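Side-chain contacts in glucose dehydrogenase (Serratia sp. FS14, PDB 7CDY), which belongs to the glucose/sorbosone dehydrogenase family of beta-propeller proteins and binds a calcium ion in this model: residues A[207-212]-A[217-222]; A[230-235]-A[252-257]; A[259-264]-A[296-301]. All blocks are in the same frame, centred on the assembly; numbering follows the deposited sequence.

Interaction 1: residues A[207-212]-A[217-222]; sequences EHEHGP and ELNIPL. With CA (calcium ion), chain D.
Glu207, His208 and Glu209 pair with Asn219, Leu218 and Glu217 in a buried antiparallel hairpin, formed by strands 205-210 and 216-219 in the middle of a four-stranded sheet, with a calcium ion bound beside its acidic face. Glu207 with Asn219 and Glu209 with Glu217 are hydrogen-bonded pairs, each closed by two backbone bonds, while His208 and Leu218 form the non-hydrogen-bonded pair between them. On the face that carries Glu207, Glu209, Glu217 and Asn219, the amide of Asn219 ties Glu207 to Glu217. Both N-H groups of its ND2 are used: one meets the syn side of Glu207 OE1 at 3.0 Å, the other the anti side of Glu217 OE1 at 3.1 Å, and the two nearly straight bonds fix the rotation of the amide. The bend of Glu207 at chi2 (-95°) lays its carboxylate alongside the amide, the planes 29° apart. The sheet is one blade of the beta-propeller, six-bladed as in the soluble glucose dehydrogenases, and this hairpin supplies its second and third strands. Glu217, its chain extended beyond CG, chelates calcium through OE1 at 2.5 Å and OE2 at 2.4 Å; four waters and the carbonyl O of Tyr227 complete seven ligands. Two of those waters are held by the hairpin, one donating to Glu209 OE1 and the other to Asn219 OD1, each at 2.8 Å, so Glu209 and Asn219 stand in the second shell of the metal. Glu209 is itself held by His190 ND1 and Arg191 N. On the opposite face Leu218 CD1 lies 4.1 Å from His208 CB, both side chains packing on Met270, while His208 NE2 reaches away to bond the carbonyl O of Gly269.

Interaction 2: residues A[230-235]-A[252-257]; sequences PLATYG and PGTEQP
The hydroxyl of Tyr234 bridges two irregular pieces of chain by donating to the side-chain carbonyl of Gln256, with OH and OE1 only 2.7 Å apart; no backbone bond joins the two segments. Both belong to the long excursion between strands 216-219 and 259-261, the third and fourth strands of one blade of the beta-propeller, so the contact closes this loop upon itself. The acceptor sits at the edge of the phenol, in the plane of the ring, while the amide stands steeply across it, the two planes 73° apart. At the Gln256 carbonyl, the donor comes in at a C=O...donor angle of 140°, slightly tilted from the carbonyl plane. A bend at chi2 (-72°) brings the glutamine amide round to the tyrosine, and its NE2 is taken up by the backbone O of Glu249, so that both ends of the amide are fixed. Beside this polar bond runs an apolar touch: Pro257 CG lies 3.9 Å from Tyr234 CE2, while the ring of Tyr260 stacks on the phenol. Pro257 also leans on Glu217 and Asn219, and its side chain is about 5 Å from the bound calcium at the nearest. An ST turn encloses Tyr234: Gly235 N donates to Thr233 OG1 at 3.0 Å. Earlier in both segments, Ala232 and Thr254 meet side chain to side chain; Thr254 OG1 bonds the backbone O of Val251 and rests 3.8 Å from Ala232 CB.

Interaction 3: residues A[259-264]-A[296-301]; sequences HYWRVS and IRLTLE
The indole of Trp261 meets Leu298 at its edge and has CD2 of His259 over one face. His259 CD2 stands 3.7 Å above the indole plane, offset toward the rim, whereas Leu298 CD1 lies near that plane, 4.0 Å from Trp261 CH2. Ile296 approaches the indole obliquely with two methyls: its CG2 is 4.4 Å from Trp261 CZ2, and its CD1 is equally far from NE1. The side chains of Trp261 and Leu298 come from opposite directions and bridge backbones well apart, for the nearest pair of CA atoms, those of Trp261 and Ile296, is separated by 11.6 Å. This is a joint between neighbouring blades of the beta-propeller: strand 259-261 is the outermost strand of one, and strand 294-301 is an inner strand of the next. In Trp261, chi1 (-73°) sets CG anti to the carbonyl carbon, and the six-membered ring ends beside Leu298. The polar atom of the indole has its own partner, NE1 bonding Glu308 OE1 on strand 304-311. Leu267 touches both Trp261 and Ile296, and Leu298 packs in turn on Ile287 of its own sheet.

In the fold
Interactions 1 and 3 are buried, while interaction 2 lies farther out and is only partly covered. The first pairs strands within a blade and combines a backbone ladder with carboxylates, an amide and calcium; the third joins that blade to the next by apolar contact alone. Interaction 2 rests on one side-chain hydrogen bond and a little packing between loops. They meet directly: Leu218 touches Leu298, and strands 216-219 and 259-261 are neighbours in one sheet, which links interactions 1 and 3. Through Pro257, interaction 2 lies against the hairpin of interaction 1, and Tyr234 CE1, packing on Arg262 NH1, connects it with segment 259-264.

Interaction 1: residues A[207-212]-A[217-222]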
loop_
_atom_site.group_PDB
_atom_site.type_symbol
_atom_site.label_atom_id
_atom_site.label_comp_id
_atom_site.label_asym_id
_atom_site.label_seq_id
_atom_site.Cartn_x
_atom_site.Cartn_y
_atom_site.Cartn_z
ATOM N N GLU A 207 -3.626 -7.060 -4.748
ATOM C CA GLU A 207 -3.781 -5.622 -4.580
ATOM C C GLU A 207 -5.181 -5.345 -4.060
ATOM O O GLU A 207 -6.114 -6.104 -4.338
ATOM C CB GLU A 207 -3.547 -4.908 -5.927
ATOM C CG GLU A 207 -3.800 -3.408 -5.954
ATOM C CD GLU A 207 -5.187 -3.025 -6.443
ATOM O OE1 GLU A 207 -6.080 -3.895 -6.533
ATOM O OE2 GLU A 207 -5.381 -1.819 -6.709
ATOM N N HIS A 208 -5.340 -4.250 -3.319
ATOM C CA HIS A 208 -6.688 -3.769 -3.028
ATOM C C HIS A 208 -6.745 -2.254 -3.170
ATOM O O HIS A 208 -5.718 -1.568 -3.157
ATOM C CB HIS A 208 -7.293 -4.339 -1.726
ATOM C CG HIS A 208 -6.674 -3.833 -0.460
ATOM N ND1 HIS A 208 -6.595 -2.493 -0.144
ATOM C CD2 HIS A 208 -6.187 -4.503 0.612
ATOM C CE1 HIS A 208 -6.054 -2.362 1.057
ATOM N NE2 HIS A 208 -5.803 -3.566 1.540
ATOM N N GLU A 209 -7.963 -1.733 -3.327
ATOM C CA GLU A 209 -8.109 -0.309 -3.595
ATOM C C GLU A 209 -9.463 0.177 -3.108
ATOM O O GLU A 209 -10.435 -0.578 -3.049
ATOM C CB GLU A 209 -7.942 0.017 -5.088
ATOM C CG GLU A 209 -8.862 -0.776 -6.006
ATOM C CD GLU A 209 -8.536 -0.519 -7.462
ATOM O OE1 GLU A 209 -9.243 0.271 -8.115
ATOM O OE2 GLU A 209 -7.531 -1.076 -7.957
ATOM N N HIS A 210 -9.512 1.471 -2.816
ATOM C CA HIS A 210 -10.746 2.147 -2.448
ATOM C C HIS A 210 -11.618 2.351 -3.673
ATOM O O HIS A 210 -11.136 2.776 -4.735
ATOM C CB HIS A 210 -10.428 3.540 -1.901
ATOM C CG HIS A 210 -9.703 3.528 -0.596
ATOM N ND1 HIS A 210 -10.362 3.511 0.613
ATOM C CD2 HIS A 210 -8.379 3.541 -0.307
ATOM C CE1 HIS A 210 -9.472 3.502 1.594
ATOM N NE2 HIS A 210 -8.262 3.515 1.062
ATOM N N GLY A 211 -12.908 2.067 -3.520
ATOM C CA GLY A 211 -13.899 2.614 -4.409
ATOM C C GLY A 211 -14.261 4.008 -3.981
ATOM O O GLY A 211 -13.743 4.537 -2.992
ATOM N N PRO A 212 -15.155 4.637 -4.738
ATOM C CA PRO A 212 -15.639 5.972 -4.358
ATOM C C PRO A 212 -16.674 5.861 -3.244
ATOM O O PRO A 212 -16.326 5.456 -2.130
ATOM C CB PRO A 212 -16.215 6.523 -5.674
ATOM C CG PRO A 212 -16.672 5.296 -6.419
ATOM C CD PRO A 212 -15.718 4.169 -6.018
ATOM N N GLU A 217 -12.325 -2.828 -3.571
ATOM C CA GLU A 217 -12.023 -4.015 -4.367
ATOM C C GLU A 217 -10.722 -4.669 -3.941
ATOM O O GLU A 217 -9.748 -3.995 -3.592
ATOM C CB GLU A 217 -11.746 -3.686 -5.839
ATOM C CG GLU A 217 -12.864 -3.055 -6.581
ATOM C CD GLU A 217 -12.503 -2.807 -8.033
ATOM O OE1 GLU A 217 -11.310 -2.908 -8.434
ATOM O OE2 GLU A 217 -13.421 -2.519 -8.792
ATOM N N LEU A 218 -10.700 -5.995 -4.076
ATOM C CA LEU A 218 -9.492 -6.810 -4.023
ATOM C C LEU A 218 -9.275 -7.421 -5.404
ATOM O O LEU A 218 -10.201 -8.014 -5.966
ATOM C CB LEU A 218 -9.691 -7.924 -2.991
ATOM C CG LEU A 218 -8.611 -8.994 -2.833
ATOM C CD1 LEU A 218 -7.354 -8.395 -2.242
ATOM C CD2 LEU A 218 -9.116 -10.116 -1.948
ATOM N N ASN A 219 -8.066 -7.261 -5.960
ATOM C CA ASN A 219 -7.717 -7.716 -7.305
ATOM C C ASN A 219 -6.458 -8.577 -7.277
ATOM O O ASN A 219 -5.610 -8.439 -6.393
ATOM C CB ASN A 219 -7.438 -6.518 -8.228
ATOM C CG ASN A 219 -8.677 -5.672 -8.484
ATOM O OD1 ASN A 219 -9.627 -6.140 -9.104
ATOM N ND2 ASN A 219 -8.660 -4.415 -8.053
ATOM N N ILE A 220 -6.315 -9.440 -8.282
ATOM C CA ILE A 220 -5.045 -10.111 -8.577
ATOM C C ILE A 220 -4.562 -9.577 -9.922
ATOM O O ILE A 220 -4.981 -10.075 -10.975
ATOM C CB ILE A 220 -5.179 -11.645 -8.600
ATOM C CG1 ILE A 220 -5.749 -12.180 -7.285
ATOM C CG2 ILE A 220 -3.829 -12.302 -8.908
ATOM C CD1 ILE A 220 -6.081 -13.683 -7.326
ATOM N N PRO A 221 -3.718 -8.550 -9.948
ATOM C CA PRO A 221 -3.466 -7.832 -11.211
ATOM C C PRO A 221 -2.548 -8.597 -12.153
ATOM O O PRO A 221 -1.419 -8.949 -11.800
ATOM C CB PRO A 221 -2.813 -6.526 -10.757
ATOM C CG PRO A 221 -2.283 -6.841 -9.377
ATOM C CD PRO A 221 -3.196 -7.839 -8.771
ATOM N N LEU A 222 -3.025 -8.809 -13.362
ATOM C CA LEU A 222 -2.296 -9.498 -14.415
ATOM C C LEU A 222 -1.660 -8.499 -15.382
ATOM O O LEU A 222 -2.188 -7.406 -15.600
ATOM C CB LEU A 222 -3.255 -10.416 -15.177
ATOM C CG LEU A 222 -3.942 -11.479 -14.321
ATOM C CD1 LEU A 222 -4.935 -12.279 -15.154
ATOM C CD2 LEU A 222 -2.911 -12.401 -13.683
HETATM CA CA CA D . -11.966 -2.358 -10.735
HETATM O O HOH W 1 -9.930 -1.087 -10.455
HETATM O O HOH W 2 -11.297 -4.721 -10.877
HETATM O O HOH W 3 -12.973 -0.178 -10.864
HETATM O O HOH W 4 -13.931 -3.005 -11.884
#

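Interaction 2: residues A[230-235]-A[252-257]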
loop_
_atom_site.group_PDB
_atom_site.type_symbol
_atom_site.label_atom_id
_atom_site.label_comp_id
_atom_site.label_asym_id
_atom_site.label_seq_id
_atom_site.Cartn_x
_atom_site.Cartn_y
_atom_site.Cartn_z
ATOM N N PRO A 230 -12.239 4.416 -14.528
ATOM C CA PRO A 230 -13.578 4.644 -13.967
ATOM C C PRO A 230 -14.722 4.174 -14.866
ATOM O O PRO A 230 -15.871 4.537 -14.604
ATOM C CB PRO A 230 -13.630 6.170 -13.862
ATOM C CG PRO A 230 -12.902 6.612 -15.096
ATOM C CD PRO A 230 -11.792 5.582 -15.319
ATOM N N LEU A 231 -14.417 3.375 -15.895
ATOM C CA LEU A 231 -15.466 2.848 -16.773
ATOM C C LEU A 231 -16.286 1.769 -16.087
ATOM O O LEU A 231 -17.487 1.622 -16.369
ATOM C CB LEU A 231 -14.823 2.235 -18.007
ATOM C CG LEU A 231 -13.883 3.130 -18.813
ATOM C CD1 LEU A 231 -13.286 2.372 -20.012
ATOM C CD2 LEU A 231 -14.616 4.381 -19.264
ATOM N N ALA A 232 -15.665 0.992 -15.209
ATOM C CA ALA A 232 -16.343 -0.038 -14.439
ATOM C C ALA A 232 -16.113 0.235 -12.961
ATOM O O ALA A 232 -14.985 0.552 -12.555
ATOM C CB ALA A 232 -15.800 -1.416 -14.799
ATOM N N THR A 233 -17.181 0.149 -12.166
ATOM C CA THR A 233 -17.061 0.346 -10.726
ATOM C C THR A 233 -18.277 -0.241 -10.027
ATOM O O THR A 233 -19.367 -0.310 -10.606
ATOM C CB THR A 233 -16.905 1.831 -10.372
ATOM O OG1 THR A 233 -16.734 1.960 -8.956
ATOM C CG2 THR A 233 -18.117 2.633 -10.795
ATOM N N TYR A 234 -18.069 -0.695 -8.792
ATOM C CA TYR A 234 -19.154 -1.085 -7.899
ATOM C C TYR A 234 -19.610 0.052 -6.993
ATOM O O TYR A 234 -20.515 -0.156 -6.173
ATOM C CB TYR A 234 -18.753 -2.323 -7.069
ATOM C CG TYR A 234 -18.864 -3.598 -7.860
ATOM C CD1 TYR A 234 -20.107 -4.172 -8.110
ATOM C CD2 TYR A 234 -17.743 -4.190 -8.413
ATOM C CE1 TYR A 234 -20.223 -5.328 -8.857
ATOM C CE2 TYR A 234 -17.850 -5.349 -9.176
ATOM C CZ TYR A 234 -19.103 -5.899 -9.399
ATOM O OH TYR A 234 -19.251 -7.043 -10.153
ATOM N N GLY A 235 -19.049 1.251 -7.134
ATOM C CA GLY A 235 -19.446 2.394 -6.348
ATOM C C GLY A 235 -20.179 3.437 -7.180
ATOM O O GLY A 235 -20.379 3.302 -8.387
ATOM N N PRO A 252 -16.906 -5.118 -20.657
ATOM C CA PRO A 252 -16.022 -6.034 -21.382
ATOM C C PRO A 252 -14.690 -5.370 -21.684
ATOM O O PRO A 252 -14.612 -4.162 -21.921
ATOM C CB PRO A 252 -16.809 -6.340 -22.665
ATOM C CG PRO A 252 -17.673 -5.152 -22.856
ATOM C CD PRO A 252 -18.082 -4.740 -21.464
ATOM N N GLY A 253 -13.636 -6.181 -21.653
ATOM C CA GLY A 253 -12.284 -5.680 -21.761
ATOM C C GLY A 253 -11.692 -5.202 -20.455
ATOM O O GLY A 253 -10.530 -4.781 -20.439
ATOM N N THR A 254 -12.446 -5.261 -19.358
ATOM C CA THR A 254 -11.947 -4.918 -18.037
ATOM C C THR A 254 -12.120 -6.116 -17.121
ATOM O O THR A 254 -13.086 -6.877 -17.242
ATOM C CB THR A 254 -12.628 -3.660 -17.453
ATOM O OG1 THR A 254 -13.942 -3.964 -16.966
ATOM C CG2 THR A 254 -12.691 -2.536 -18.486
ATOM N N GLU A 255 -11.174 -6.279 -16.199
ATOM C CA GLU A 255 -11.136 -7.435 -15.318
ATOM C C GLU A 255 -11.942 -7.169 -14.055
ATOM O O GLU A 255 -11.861 -6.086 -13.460
ATOM C CB GLU A 255 -9.694 -7.740 -14.914
ATOM C CG GLU A 255 -8.797 -8.174 -16.055
ATOM C CD GLU A 255 -9.115 -9.571 -16.549
ATOM O OE1 GLU A 255 -8.870 -10.546 -15.807
ATOM O OE2 GLU A 255 -9.632 -9.689 -17.680
ATOM N N GLN A 256 -12.687 -8.172 -13.628
ATOM C CA GLN A 256 -13.455 -8.051 -12.404
ATOM C C GLN A 256 -12.549 -8.183 -11.182
ATOM O O GLN A 256 -11.506 -8.842 -11.230
ATOM C CB GLN A 256 -14.524 -9.139 -12.353
ATOM C CG GLN A 256 -15.736 -8.819 -13.196
ATOM C CD GLN A 256 -16.557 -7.722 -12.577
ATOM O OE1 GLN A 256 -17.121 -7.906 -11.501
ATOM N NE2 GLN A 256 -16.627 -6.569 -13.244
ATOM N N PRO A 257 -12.926 -7.564 -10.070
ATOM C CA PRO A 257 -12.215 -7.837 -8.818
ATOM C C PRO A 257 -12.409 -9.281 -8.389
ATOM O O PRO A 257 -13.370 -9.952 -8.777
ATOM C CB PRO A 257 -12.849 -6.860 -7.819
ATOM C CG PRO A 257 -14.149 -6.489 -8.407
ATOM C CD PRO A 257 -14.017 -6.590 -9.903
#

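Interaction 3: residues A[259-264]-A[296-301]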
loop_
_atom_site.group_PDB
_atom_site.type_symbol
_atom_site.label_atom_id
_atom_site.label_comp_id
_atom_site.label_asym_id
_atom_site.label_seq_id
_atom_site.Cartn_x
_atom_site.Cartn_y
_atom_site.Cartn_z
ATOM N N HIS A 259 -12.811 -9.886 -5.235
ATOM C CA HIS A 259 -13.790 -9.686 -4.189
ATOM C C HIS A 259 -14.053 -8.194 -4.110
ATOM O O HIS A 259 -13.156 -7.383 -4.364
ATOM C CB HIS A 259 -13.216 -10.190 -2.862
ATOM C CG HIS A 259 -14.248 -10.489 -1.831
ATOM N ND1 HIS A 259 -15.051 -11.608 -1.886
ATOM C CD2 HIS A 259 -14.624 -9.803 -0.726
ATOM C CE1 HIS A 259 -15.872 -11.602 -0.851
ATOM N NE2 HIS A 259 -15.631 -10.522 -0.130
ATOM N N TYR A 260 -15.283 -7.824 -3.772
ATOM C CA TYR A 260 -15.631 -6.413 -3.701
ATOM C C TYR A 260 -16.589 -6.166 -2.547
ATOM O O TYR A 260 -17.246 -7.083 -2.051
ATOM C CB TYR A 260 -16.219 -5.887 -5.022
ATOM C CG TYR A 260 -17.438 -6.641 -5.510
ATOM C CD1 TYR A 260 -18.722 -6.286 -5.100
ATOM C CD2 TYR A 260 -17.301 -7.721 -6.368
ATOM C CE1 TYR A 260 -19.824 -6.982 -5.544
ATOM C CE2 TYR A 260 -18.401 -8.419 -6.820
ATOM C CZ TYR A 260 -19.655 -8.052 -6.400
ATOM O OH TYR A 260 -20.752 -8.753 -6.845
ATOM N N TRP A 261 -16.670 -4.903 -2.140
ATOM C CA TRP A 261 -17.525 -4.471 -1.040
ATOM C C TRP A 261 -18.412 -3.346 -1.548
ATOM O O TRP A 261 -17.943 -2.223 -1.762
ATOM C CB TRP A 261 -16.677 -3.953 0.117
ATOM C CG TRP A 261 -15.935 -4.975 0.919
ATOM C CD1 TRP A 261 -16.285 -5.459 2.151
ATOM C CD2 TRP A 261 -14.690 -5.602 0.579
ATOM N NE1 TRP A 261 -15.344 -6.355 2.586
ATOM C CE2 TRP A 261 -14.353 -6.460 1.645
ATOM C CE3 TRP A 261 -13.820 -5.519 -0.516
ATOM C CZ2 TRP A 261 -13.192 -7.233 1.641
ATOM C CZ3 TRP A 261 -12.670 -6.299 -0.517
ATOM C CH2 TRP A 261 -12.368 -7.138 0.555
ATOM N N ARG A 262 -19.706 -3.629 -1.704
ATOM C CA ARG A 262 -20.619 -2.581 -2.148
ATOM C C ARG A 262 -20.707 -1.435 -1.146
ATOM O O ARG A 262 -20.864 -0.276 -1.543
ATOM C CB ARG A 262 -21.994 -3.172 -2.451
ATOM C CG ARG A 262 -21.984 -4.002 -3.718
ATOM C CD ARG A 262 -23.367 -4.595 -3.991
ATOM N NE ARG A 262 -23.411 -5.359 -5.234
ATOM C CZ ARG A 262 -23.528 -4.804 -6.436
ATOM N NH1 ARG A 262 -23.574 -5.576 -7.510
ATOM N NH2 ARG A 262 -23.601 -3.483 -6.561
ATOM N N VAL A 263 -20.570 -1.720 0.145
ATOM C CA VAL A 263 -20.418 -0.685 1.160
ATOM C C VAL A 263 -18.948 -0.666 1.565
ATOM O O VAL A 263 -18.411 -1.684 2.016
ATOM C CB VAL A 263 -21.343 -0.935 2.365
ATOM C CG1 VAL A 263 -21.204 0.193 3.390
ATOM C CG2 VAL A 263 -22.807 -1.073 1.899
ATOM N N SER A 264 -18.287 0.466 1.356
ATOM C CA SER A 264 -16.822 0.530 1.518
ATOM C C SER A 264 -16.378 0.480 2.970
ATOM O O SER A 264 -16.738 1.368 3.749
ATOM C CB SER A 264 -16.275 1.806 0.915
ATOM O OG SER A 264 -16.473 1.849 -0.481
ATOM N N ILE A 296 -10.311 -6.769 8.841
ATOM C CA ILE A 296 -11.022 -7.752 8.036
ATOM C C ILE A 296 -10.136 -8.976 7.880
ATOM O O ILE A 296 -8.942 -8.848 7.581
ATOM C CB ILE A 296 -11.370 -7.160 6.661
ATOM C CG1 ILE A 296 -12.322 -5.978 6.821
ATOM C CG2 ILE A 296 -11.944 -8.224 5.747
ATOM C CD1 ILE A 296 -12.428 -5.113 5.573
ATOM N N ARG A 297 -10.705 -10.166 8.073
ATOM C CA ARG A 297 -9.993 -11.410 7.807
ATOM C C ARG A 297 -10.733 -12.188 6.729
ATOM O O ARG A 297 -11.892 -12.575 6.921
ATOM C CB ARG A 297 -9.871 -12.267 9.067
ATOM C CG ARG A 297 -9.081 -13.544 8.818
ATOM C CD ARG A 297 -8.863 -14.335 10.086
ATOM N NE ARG A 297 -10.060 -15.053 10.488
ATOM C CZ ARG A 297 -10.280 -16.337 10.229
ATOM N NH1 ARG A 297 -9.386 -17.044 9.555
ATOM N NH2 ARG A 297 -11.402 -16.914 10.640
ATOM N N LEU A 298 -10.069 -12.424 5.598
ATOM C CA LEU A 298 -10.626 -13.222 4.513
ATOM C C LEU A 298 -9.987 -14.604 4.539
ATOM O O LEU A 298 -8.758 -14.722 4.477
ATOM C CB LEU A 298 -10.362 -12.560 3.162
ATOM C CG LEU A 298 -10.886 -11.135 2.994
ATOM C CD1 LEU A 298 -10.594 -10.620 1.599
ATOM C CD2 LEU A 298 -12.382 -11.116 3.272
ATOM N N THR A 299 -10.811 -15.648 4.619
ATOM C CA THR A 299 -10.305 -17.010 4.514
ATOM C C THR A 299 -10.159 -17.364 3.041
ATOM O O THR A 299 -11.078 -17.134 2.252
ATOM C CB THR A 299 -11.289 -17.966 5.190
ATOM O OG1 THR A 299 -11.408 -17.628 6.577
ATOM C CG2 THR A 299 -10.810 -19.409 5.066
ATOM N N LEU A 300 -9.003 -17.915 2.666
ATOM C CA LEU A 300 -8.706 -18.216 1.272
ATOM C C LEU A 300 -8.635 -19.718 1.045
ATOM O O LEU A 300 -8.125 -20.464 1.884
ATOM C CB LEU A 300 -7.360 -17.626 0.852
ATOM C CG LEU A 300 -7.134 -16.147 1.131
ATOM C CD1 LEU A 300 -5.719 -15.742 0.703
ATOM C CD2 LEU A 300 -8.193 -15.312 0.420
ATOM N N GLU A 301 -9.138 -20.143 -0.103
ATOM C CA GLU A 301 -8.907 -21.484 -0.632
ATOM C C GLU A 301 -8.282 -21.265 -2.006
ATOM O O GLU A 301 -8.985 -20.995 -2.985
ATOM C CB GLU A 301 -10.205 -22.281 -0.683
ATOM C CG GLU A 301 -10.679 -22.703 0.701
ATOM C CD GLU A 301 -11.997 -23.461 0.699
ATOM O OE1 GLU A 301 -12.514 -23.784 -0.391
ATOM O OE2 GLU A 301 -12.518 -23.733 1.803
#